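PDB 2YZY: outer membrane lipoprotein carrier protein LolA from Thermus thermophilus, which is of unproven function but probably carries lipoproteins to the outer membrane, sheltering their acyl chains. Local coordinates for residues A[19-23]-A[46-50]; A[26-31]-A[169-174]; A[143-149]-A[159-165]. All blocks are in the same frame, centred on the assembly; numbering follows the deposited sequence.

Contact 1: residues A[19-23]-A[46-50]; sequences LSTPW and ALPQA
Residues 19-23 run without regular structure from the end of a helix into a strand, reaching extended geometry at W23 (phi/psi -155/164). Facing them, 46-47 finish a strand and 48-50 curl into a 3-10 turn closed by A50 N to L47 O at 3.1 Å. W23 and A46 form an antiparallel hydrogen-bonded pair, CA atoms 5.4 Å apart, with W23 N to A46 O at 3.1 Å and A46 N to W23 O at 2.9 Å. P22, lacking an amide hydrogen, instead gives a CA-H...O contact, P22 CA to A46 O at 3.2 Å. Farther out, water 1 joins S20 O and Q49 N, 2.9 Å from each.

W23 takes chi1 p and chi2 -92°, laying its indole over A46; CB of A46 sits 3.6 Å from the centroid of the W23 five-membered ring, a CH-pi contact that a small methyl allows. P22 CG meets L47 CD1 at 3.3 Å, while P48, whose fixed phi suits the turn, places CG 3.4 Å from L19 O.

The contact joins strands 23-30 and 39-47, the first two in the chain and neighbours mid-sheet, just after helix 7-18; F53 of strand 52-59 touches W23 and A46, and F178 of strand 169-180 touches L19.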
loop_
_atom_site.group_PDB
_atom_site.type_symbol
_atom_site.label_atom_id
_atom_site.label_comp_id
_atom_site.label_asym_id
_atom_site.label_seq_id
_atom_site.Cartn_x
_atom_site.Cartn_y
_atom_site.Cartn_z
ATOM N N LEU A 19 6.854 11.267 -4.366
ATOM C CA LEU A 19 6.137 11.016 -3.119
ATOM C C LEU A 19 7.058 11.133 -1.909
ATOM O O LEU A 19 6.940 10.367 -0.950
ATOM C CB LEU A 19 5.503 9.623 -3.141
ATOM C CG LEU A 19 4.406 9.391 -4.184
ATOM C CD1 LEU A 19 3.914 7.955 -4.099
ATOM C CD2 LEU A 19 3.263 10.367 -3.948
ATOM N N SER A 20 7.971 12.098 -1.958
ATOM C CA SER A 20 8.919 12.316 -0.870
ATOM C C SER A 20 8.335 13.174 0.253
ATOM O O SER A 20 8.941 13.309 1.315
ATOM C CB SER A 20 10.197 12.964 -1.414
ATOM O OG SER A 20 9.920 14.214 -2.020
ATOM N N THR A 21 7.163 13.757 0.014
ATOM C CA THR A 21 6.491 14.580 1.018
ATOM C C THR A 21 5.312 13.773 1.566
ATOM O O THR A 21 4.887 12.797 0.951
ATOM C CB THR A 21 5.979 15.907 0.417
ATOM O OG1 THR A 21 5.162 15.635 -0.728
ATOM C CG2 THR A 21 7.153 16.794 0.007
ATOM N N PRO A 22 4.766 14.169 2.727
ATOM C CA PRO A 22 3.642 13.433 3.313
ATOM C C PRO A 22 2.408 13.299 2.428
ATOM O O PRO A 22 2.030 14.223 1.704
ATOM C CB PRO A 22 3.340 14.214 4.593
ATOM C CG PRO A 22 4.658 14.827 4.939
ATOM C CD PRO A 22 5.180 15.277 3.604
ATOM N N TRP A 23 1.781 12.132 2.497
ATOM C CA TRP A 23 0.580 11.882 1.720
ATOM C C TRP A 23 -0.266 10.805 2.377
ATOM O O TRP A 23 0.195 10.085 3.262
ATOM C CB TRP A 23 0.935 11.465 0.281
ATOM C CG TRP A 23 1.807 10.240 0.169
ATOM C CD1 TRP A 23 3.173 10.202 0.107
ATOM C CD2 TRP A 23 1.368 8.874 0.146
ATOM N NE1 TRP A 23 3.611 8.898 0.049
ATOM C CE2 TRP A 23 2.524 8.063 0.074
ATOM C CE3 TRP A 23 0.109 8.258 0.182
ATOM C CZ2 TRP A 23 2.460 6.666 0.042
ATOM C CZ3 TRP A 23 0.045 6.867 0.150
ATOM C CH2 TRP A 23 1.217 6.088 0.081
ATOM N N ALA A 46 1.602 8.238 4.935
ATOM C CA ALA A 46 3.046 8.200 4.766
ATOM C C ALA A 46 3.723 9.504 5.154
ATOM O O ALA A 46 3.290 10.583 4.758
ATOM C CB ALA A 46 3.390 7.868 3.312
ATOM N N LEU A 47 4.784 9.383 5.946
ATOM C CA LEU A 47 5.595 10.522 6.365
ATOM C C LEU A 47 7.010 10.058 6.011
ATOM O O LEU A 47 7.765 9.602 6.869
ATOM C CB LEU A 47 5.448 10.763 7.872
ATOM C CG LEU A 47 6.128 12.008 8.460
ATOM C CD1 LEU A 47 5.742 13.247 7.666
ATOM C CD2 LEU A 47 5.726 12.160 9.916
ATOM N N PRO A 48 7.372 10.155 4.719
ATOM C CA PRO A 48 8.675 9.752 4.174
ATOM C C PRO A 48 9.917 10.218 4.921
ATOM O O PRO A 48 10.812 9.420 5.192
ATOM C CB PRO A 48 8.632 10.294 2.748
ATOM C CG PRO A 48 7.183 10.193 2.402
ATOM C CD PRO A 48 6.524 10.721 3.656
ATOM N N GLN A 49 9.976 11.502 5.252
ATOM C CA GLN A 49 11.140 12.041 5.945
ATOM C C GLN A 49 11.413 11.370 7.291
ATOM O O GLN A 49 12.562 11.295 7.731
ATOM C CB GLN A 49 10.984 13.553 6.132
ATOM C CG GLN A 49 12.213 14.231 6.711
ATOM C CD GLN A 49 12.187 15.735 6.522
ATOM O OE1 GLN A 49 11.262 16.415 6.966
ATOM N NE2 GLN A 49 13.208 16.264 5.853
ATOM N N ALA A 50 10.362 10.874 7.937
ATOM C CA ALA A 50 10.507 10.210 9.228
ATOM C C ALA A 50 10.494 8.692 9.071
ATOM O O ALA A 50 10.568 7.956 10.056
ATOM C CB ALA A 50 9.383 10.646 10.168
HETATM O O HOH W 1 8.173 13.467 4.092
#

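Contact 2: residues A[26-31]-A[169-174]; sequences TVQGRI and VLADLK
R30 lies with chi1 p and an otherwise extended chain up to chi4 73°, along the face it shares with D172, and its NH2 comes 3.3 Å from V169 CG1. D172 (chi1 t) meets it through water: water 2 lies 2.8 Å from R30 NH2 and 2.6 Å from D172 OD2. Their direct charge partners are E37 for R30 and R159 for D172. Q28 (chi1 and chi2 t) and K174 (chi1 m) share that face.

Beneath these side chains, strands 26-30 and 171-174 run antiparallel; their axes approach to 4.5 Å, with 154° between their N-to-C directions, joining the first strand to the last long one within the curved, largely antiparallel sheet of the LolA-like fold. Q28 N to K174 O (2.9 Å), K174 N to Q28 O (2.8 Å), R30 N to D172 O (3.1 Å) and D172 N to R30 O (3.0 Å) bracket the non-hydrogen-bonded pair G29-L173.

A CB on G29 would clash with D172 O and L173 CD2. With no side chain there, L173 (chi1 m) can lay CD2 3.8 Å from G29 CA and 4.0 Å from I31 CG2; L173 CB packs 4.1 Å from V27 CG1.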
loop_
_atom_site.group_PDB
_atom_site.type_symbol
_atom_site.label_atom_id
_atom_site.label_comp_id
_atom_site.label_asym_id
_atom_site.label_seq_id
_atom_site.Cartn_x
_atom_site.Cartn_y
_atom_site.Cartn_z
ATOM N N THR A 26 -6.628 6.133 0.027
ATOM C CA THR A 26 -7.618 5.122 0.347
ATOM C C THR A 26 -7.382 3.983 -0.628
ATOM O O THR A 26 -7.310 4.202 -1.837
ATOM C CB THR A 26 -9.043 5.660 0.160
ATOM O OG1 THR A 26 -9.244 6.770 1.039
ATOM C CG2 THR A 26 -10.080 4.567 0.461
ATOM N N VAL A 27 -7.244 2.772 -0.099
ATOM C CA VAL A 27 -7.019 1.600 -0.935
ATOM C C VAL A 27 -8.245 0.705 -0.834
ATOM O O VAL A 27 -8.715 0.403 0.262
ATOM C CB VAL A 27 -5.761 0.816 -0.485
ATOM C CG1 VAL A 27 -5.603 -0.444 -1.331
ATOM C CG2 VAL A 27 -4.514 1.693 -0.628
ATOM N N GLN A 28 -8.770 0.298 -1.982
ATOM C CA GLN A 28 -9.949 -0.554 -2.026
ATOM C C GLN A 28 -9.790 -1.610 -3.102
ATOM O O GLN A 28 -9.263 -1.339 -4.177
ATOM C CB GLN A 28 -11.192 0.289 -2.316
ATOM C CG GLN A 28 -12.473 -0.520 -2.457
ATOM C CD GLN A 28 -13.685 0.355 -2.711
ATOM O OE1 GLN A 28 -13.696 1.168 -3.636
ATOM N NE2 GLN A 28 -14.718 0.188 -1.892
ATOM N N GLY A 29 -10.242 -2.821 -2.814
ATOM C CA GLY A 29 -10.133 -3.870 -3.807
ATOM C C GLY A 29 -10.646 -5.195 -3.298
ATOM O O GLY A 29 -11.345 -5.258 -2.287
ATOM N N ARG A 30 -10.304 -6.258 -4.012
ATOM C CA ARG A 30 -10.727 -7.593 -3.624
ATOM C C ARG A 30 -9.508 -8.487 -3.478
ATOM O O ARG A 30 -8.533 -8.350 -4.216
ATOM C CB ARG A 30 -11.697 -8.168 -4.660
ATOM C CG ARG A 30 -11.149 -8.295 -6.071
ATOM C CD ARG A 30 -12.278 -8.641 -7.036
ATOM N NE ARG A 30 -11.818 -8.851 -8.406
ATOM C CZ ARG A 30 -11.147 -9.922 -8.818
ATOM N NH1 ARG A 30 -10.853 -10.895 -7.967
ATOM N NH2 ARG A 30 -10.777 -10.023 -10.087
ATOM N N ILE A 31 -9.564 -9.391 -2.507
ATOM C CA ILE A 31 -8.461 -10.305 -2.249
ATOM C C ILE A 31 -8.986 -11.708 -1.988
ATOM O O ILE A 31 -10.223 -11.860 -1.891
ATOM C CB ILE A 31 -7.642 -9.852 -1.023
ATOM C CG1 ILE A 31 -8.546 -9.785 0.212
ATOM C CG2 ILE A 31 -7.016 -8.490 -1.289
ATOM C CD1 ILE A 31 -7.826 -9.405 1.490
ATOM N N VAL A 169 -7.060 -13.577 -11.333
ATOM C CA VAL A 169 -6.778 -12.516 -10.377
ATOM C C VAL A 169 -6.879 -13.016 -8.939
ATOM O O VAL A 169 -7.906 -13.551 -8.524
ATOM C CB VAL A 169 -7.748 -11.330 -10.559
ATOM C CG1 VAL A 169 -7.541 -10.309 -9.449
ATOM C CG2 VAL A 169 -7.523 -10.685 -11.916
ATOM N N LEU A 170 -5.798 -12.839 -8.190
ATOM C CA LEU A 170 -5.746 -13.245 -6.791
ATOM C C LEU A 170 -6.064 -12.036 -5.921
ATOM O O LEU A 170 -6.694 -12.156 -4.869
ATOM C CB LEU A 170 -4.356 -13.780 -6.450
ATOM C CG LEU A 170 -3.952 -15.070 -7.168
ATOM C CD1 LEU A 170 -2.478 -15.355 -6.934
ATOM C CD2 LEU A 170 -4.814 -16.220 -6.667
ATOM N N ALA A 171 -5.621 -10.868 -6.376
ATOM C CA ALA A 171 -5.853 -9.623 -5.659
ATOM C C ALA A 171 -5.827 -8.470 -6.651
ATOM O O ALA A 171 -5.002 -8.440 -7.563
ATOM C CB ALA A 171 -4.790 -9.419 -4.591
ATOM N N ASP A 172 -6.745 -7.532 -6.468
ATOM C CA ASP A 172 -6.850 -6.362 -7.331
ATOM C C ASP A 172 -7.112 -5.196 -6.390
ATOM O O ASP A 172 -8.233 -5.010 -5.918
ATOM C CB ASP A 172 -8.016 -6.544 -8.306
ATOM C CG ASP A 172 -8.153 -5.397 -9.290
ATOM O OD1 ASP A 172 -7.421 -4.394 -9.163
ATOM O OD2 ASP A 172 -9.008 -5.505 -10.194
ATOM N N LEU A 173 -6.068 -4.423 -6.107
ATOM C CA LEU A 173 -6.182 -3.296 -5.191
ATOM C C LEU A 173 -5.986 -1.966 -5.896
ATOM O O LEU A 173 -4.986 -1.753 -6.577
ATOM C CB LEU A 173 -5.161 -3.450 -4.061
ATOM C CG LEU A 173 -5.333 -4.722 -3.223
ATOM C CD1 LEU A 173 -4.201 -4.833 -2.220
ATOM C CD2 LEU A 173 -6.677 -4.690 -2.508
ATOM N N LYS A 174 -6.944 -1.065 -5.713
ATOM C CA LYS A 174 -6.887 0.237 -6.349
ATOM C C LYS A 174 -6.697 1.357 -5.339
ATOM O O LYS A 174 -7.192 1.284 -4.216
ATOM C CB LYS A 174 -8.177 0.484 -7.137
ATOM C CG LYS A 174 -8.474 -0.581 -8.183
ATOM C CD LYS A 174 -9.788 -0.302 -8.907
ATOM C CE LYS A 174 -9.733 0.999 -9.692
ATOM N NZ LYS A 174 -10.984 1.228 -10.470
HETATM O O HOH W 2 -10.036 -7.660 -11.310
HETATM O O HOH W 3 -11.720 -5.900 -8.793
#

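Contact 3: residues A[143-149]-A[159-165]; sequences FAAMELY and RFVFLDE
Strands 145-149 and 159-163 pair antiparallel as a hairpin, axes 4.6 Å apart at 170°. Hydrogen-bonded pairs A145-L163, E147-V161 and Y149-R159 alternate with non-hydrogen-bonded pairs M146-F162 and L148-F160. L163 N to A145 O (2.8 Å), E147 N to V161 O (2.7 Å), V161 N to E147 O (2.9 Å) and Y149 N to R159 O (3.0 Å) join the strands; the backbones of M146 and L148 bond outward to strand 128-136, that of F160 to 169-180. At the open end L163 O accepts twice, from A144 N at 2.8 Å and A145 N at 3.2 Å: a classic beta bulge, with helical-like phi/psi (-91/-35) at A144. M146 CA adds a CA-H...O contact to V161 O at 3.0 Å.

On the face of E147, Y149, R159 and V161, Y149 OH donates to E147 OE1 (2.6 Å), so the carboxylate accepts the phenol's hydrogen. E147 OE2 is hydrogen-bonded to a bound MPD, probably from the crystallisation liquor, and R159 NH2 forms a salt bridge with D172 OD2.

The face of M146, L148, F160 and F162 is apolar. F143, just before the strand, offers its ring face to the edge of F162, centroids 5.0 Å apart and planes at 72°; M146 (chi1 p) sets SD 5.1 Å from the F162 centroid, a Met-aromatic contact. L148 CD1 lies over the F160 ring face, 3.7 Å from its centroid, a CH-pi contact.

Strand 128-136 flanks 145-151, strand 169-180 flanks 156-163, and L117 of strand 116-125 touches both M146 and L148.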
loop_
_atom_site.group_PDB
_atom_site.type_symbol
_atom_site.label_atom_id
_atom_site.label_comp_id
_atom_site.label_asym_id
_atom_site.label_seq_id
_atom_site.Cartn_x
_atom_site.Cartn_y
_atom_site.Cartn_z
ATOM N N PHE A 143 2.217 -15.697 -6.032
ATOM C CA PHE A 143 1.566 -15.324 -7.283
ATOM C C PHE A 143 2.536 -15.523 -8.443
ATOM O O PHE A 143 3.748 -15.588 -8.242
ATOM C CB PHE A 143 1.101 -13.865 -7.219
ATOM C CG PHE A 143 2.223 -12.875 -7.098
ATOM C CD1 PHE A 143 2.776 -12.285 -8.231
ATOM C CD2 PHE A 143 2.736 -12.538 -5.849
ATOM C CE1 PHE A 143 3.822 -11.373 -8.123
ATOM C CE2 PHE A 143 3.784 -11.626 -5.730
ATOM C CZ PHE A 143 4.328 -11.042 -6.869
ATOM N N ALA A 144 2.001 -15.618 -9.656
ATOM C CA ALA A 144 2.832 -15.835 -10.834
ATOM C C ALA A 144 3.292 -14.546 -11.502
ATOM O O ALA A 144 4.404 -14.473 -12.028
ATOM C CB ALA A 144 2.082 -16.699 -11.842
ATOM N N ALA A 145 2.439 -13.528 -11.483
ATOM C CA ALA A 145 2.779 -12.258 -12.109
ATOM C C ALA A 145 1.939 -11.125 -11.543
ATOM O O ALA A 145 0.958 -11.358 -10.838
ATOM C CB ALA A 145 2.572 -12.354 -13.616
ATOM N N MET A 146 2.331 -9.896 -11.855
ATOM C CA MET A 146 1.598 -8.740 -11.368
ATOM C C MET A 146 1.578 -7.601 -12.370
ATOM O O MET A 146 2.413 -7.523 -13.276
ATOM C CB MET A 146 2.204 -8.238 -10.056
ATOM C CG MET A 146 3.533 -7.521 -10.220
ATOM S SD MET A 146 4.150 -6.826 -8.671
ATOM C CE MET A 146 3.171 -5.347 -8.538
ATOM N N GLU A 147 0.596 -6.726 -12.196
ATOM C CA GLU A 147 0.439 -5.544 -13.026
ATOM C C GLU A 147 0.485 -4.377 -12.051
ATOM O O GLU A 147 -0.155 -4.421 -10.999
ATOM C CB GLU A 147 -0.915 -5.556 -13.745
ATOM C CG GLU A 147 -1.122 -6.748 -14.671
ATOM C CD GLU A 147 -2.520 -6.804 -15.261
ATOM O OE1 GLU A 147 -3.381 -5.987 -14.866
ATOM O OE2 GLU A 147 -2.765 -7.677 -16.120
ATOM N N LEU A 148 1.258 -3.352 -12.386
ATOM C CA LEU A 148 1.363 -2.161 -11.553
ATOM C C LEU A 148 1.075 -0.967 -12.453
ATOM O O LEU A 148 1.758 -0.759 -13.452
ATOM C CB LEU A 148 2.768 -2.033 -10.952
ATOM C CG LEU A 148 3.044 -0.752 -10.147
ATOM C CD1 LEU A 148 2.034 -0.621 -9.011
ATOM C CD2 LEU A 148 4.461 -0.782 -9.589
ATOM N N TYR A 149 0.052 -0.197 -12.100
ATOM C CA TYR A 149 -0.341 0.971 -12.883
ATOM C C TYR A 149 0.099 2.252 -12.193
ATOM O O TYR A 149 -0.211 2.476 -11.019
ATOM C CB TYR A 149 -1.857 0.955 -13.083
ATOM C CG TYR A 149 -2.329 -0.249 -13.864
ATOM C CD1 TYR A 149 -2.416 -0.211 -15.255
ATOM C CD2 TYR A 149 -2.649 -1.441 -13.218
ATOM C CE1 TYR A 149 -2.813 -1.334 -15.983
ATOM C CE2 TYR A 149 -3.045 -2.569 -13.934
ATOM C CZ TYR A 149 -3.123 -2.505 -15.318
ATOM O OH TYR A 149 -3.513 -3.614 -16.034
ATOM N N ARG A 159 -2.997 1.211 -9.116
ATOM C CA ARG A 159 -3.567 -0.127 -9.033
ATOM C C ARG A 159 -2.515 -1.232 -9.045
ATOM O O ARG A 159 -1.516 -1.145 -9.759
ATOM C CB ARG A 159 -4.522 -0.311 -10.221
ATOM C CG ARG A 159 -5.354 -1.577 -10.225
ATOM C CD ARG A 159 -6.170 -1.630 -11.507
ATOM N NE ARG A 159 -7.145 -2.715 -11.516
ATOM C CZ ARG A 159 -7.923 -2.993 -12.557
ATOM N NH1 ARG A 159 -7.834 -2.263 -13.661
ATOM N NH2 ARG A 159 -8.790 -3.996 -12.492
ATOM N N PHE A 160 -2.753 -2.267 -8.243
ATOM C CA PHE A 160 -1.864 -3.423 -8.154
ATOM C C PHE A 160 -2.717 -4.653 -8.438
ATOM O O PHE A 160 -3.751 -4.852 -7.800
ATOM C CB PHE A 160 -1.276 -3.564 -6.743
ATOM C CG PHE A 160 -0.466 -2.382 -6.286
ATOM C CD1 PHE A 160 0.922 -2.457 -6.224
ATOM C CD2 PHE A 160 -1.093 -1.209 -5.875
ATOM C CE1 PHE A 160 1.675 -1.381 -5.753
ATOM C CE2 PHE A 160 -0.347 -0.126 -5.403
ATOM C CZ PHE A 160 1.037 -0.213 -5.342
ATOM N N VAL A 161 -2.285 -5.481 -9.384
ATOM C CA VAL A 161 -3.029 -6.690 -9.726
ATOM C C VAL A 161 -2.099 -7.893 -9.689
ATOM O O VAL A 161 -1.083 -7.918 -10.381
ATOM C CB VAL A 161 -3.647 -6.604 -11.140
ATOM C CG1 VAL A 161 -4.510 -7.828 -11.396
ATOM C CG2 VAL A 161 -4.477 -5.338 -11.281
ATOM N N PHE A 162 -2.451 -8.884 -8.878
ATOM C CA PHE A 162 -1.654 -10.100 -8.741
ATOM C C PHE A 162 -2.385 -11.259 -9.408
ATOM O O PHE A 162 -3.565 -11.494 -9.143
ATOM C CB PHE A 162 -1.418 -10.385 -7.257
ATOM C CG PHE A 162 -0.623 -9.317 -6.565
ATOM C CD1 PHE A 162 0.769 -9.347 -6.580
ATOM C CD2 PHE A 162 -1.265 -8.244 -5.952
ATOM C CE1 PHE A 162 1.512 -8.321 -5.999
ATOM C CE2 PHE A 162 -0.532 -7.213 -5.367
ATOM C CZ PHE A 162 0.861 -7.252 -5.392
ATOM N N LEU A 163 -1.674 -11.980 -10.271
ATOM C CA LEU A 163 -2.255 -13.092 -11.018
ATOM C C LEU A 163 -1.587 -14.433 -10.732
ATOM O O LEU A 163 -0.399 -14.487 -10.423
ATOM C CB LEU A 163 -2.134 -12.813 -12.517
ATOM C CG LEU A 163 -2.541 -11.427 -13.025
ATOM C CD1 LEU A 163 -2.124 -11.284 -14.480
ATOM C CD2 LEU A 163 -4.036 -11.233 -12.865
ATOM N N ASP A 164 -2.349 -15.517 -10.851
ATOM C CA ASP A 164 -1.775 -16.840 -10.639
ATOM C C ASP A 164 -1.272 -17.361 -11.984
ATOM O O ASP A 164 -1.230 -16.618 -12.966
ATOM C CB ASP A 164 -2.800 -17.812 -10.027
ATOM C CG ASP A 164 -3.933 -18.172 -10.975
ATOM O OD1 ASP A 164 -3.840 -17.891 -12.188
ATOM O OD2 ASP A 164 -4.926 -18.763 -10.498
ATOM N N GLU A 165 -0.894 -18.635 -12.023
ATOM C CA GLU A 165 -0.374 -19.261 -13.238
ATOM C C GLU A 165 -1.303 -19.193 -14.451
ATOM O O GLU A 165 -0.840 -19.045 -15.584
ATOM C CB GLU A 165 -0.032 -20.728 -12.958
ATOM C CG GLU A 165 0.986 -20.943 -11.847
ATOM C CD GLU A 165 2.339 -20.338 -12.165
ATOM O OE1 GLU A 165 2.898 -20.655 -13.237
ATOM O OE2 GLU A 165 2.848 -19.549 -11.342
#

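How the contacts relate
All three contacts belong to one curved, largely antiparallel sheet. Contacts 2 and 3 are neighbours, centres about 10 Å apart, and meet directly because strand 169-180 pairs with 156-163: R159 NH2 makes a salt bridge to D172 OD2 at 2.8 Å, and V169 CG2 packs 3.7 Å from L163 CD2. Contact 3 is a local hairpin nested inside the long loop that contact 2 closes. Contact 1 lies across the chain's centre, its centre about 23 Å from that of contact 2 and 26 Å from that of contact 3, yet strand 23-30 leads from it straight into contact 2. MPD, probably from the crystallisation liquor, lies about 4 Å from the Q28 side chain and about 3 Å from that of E147.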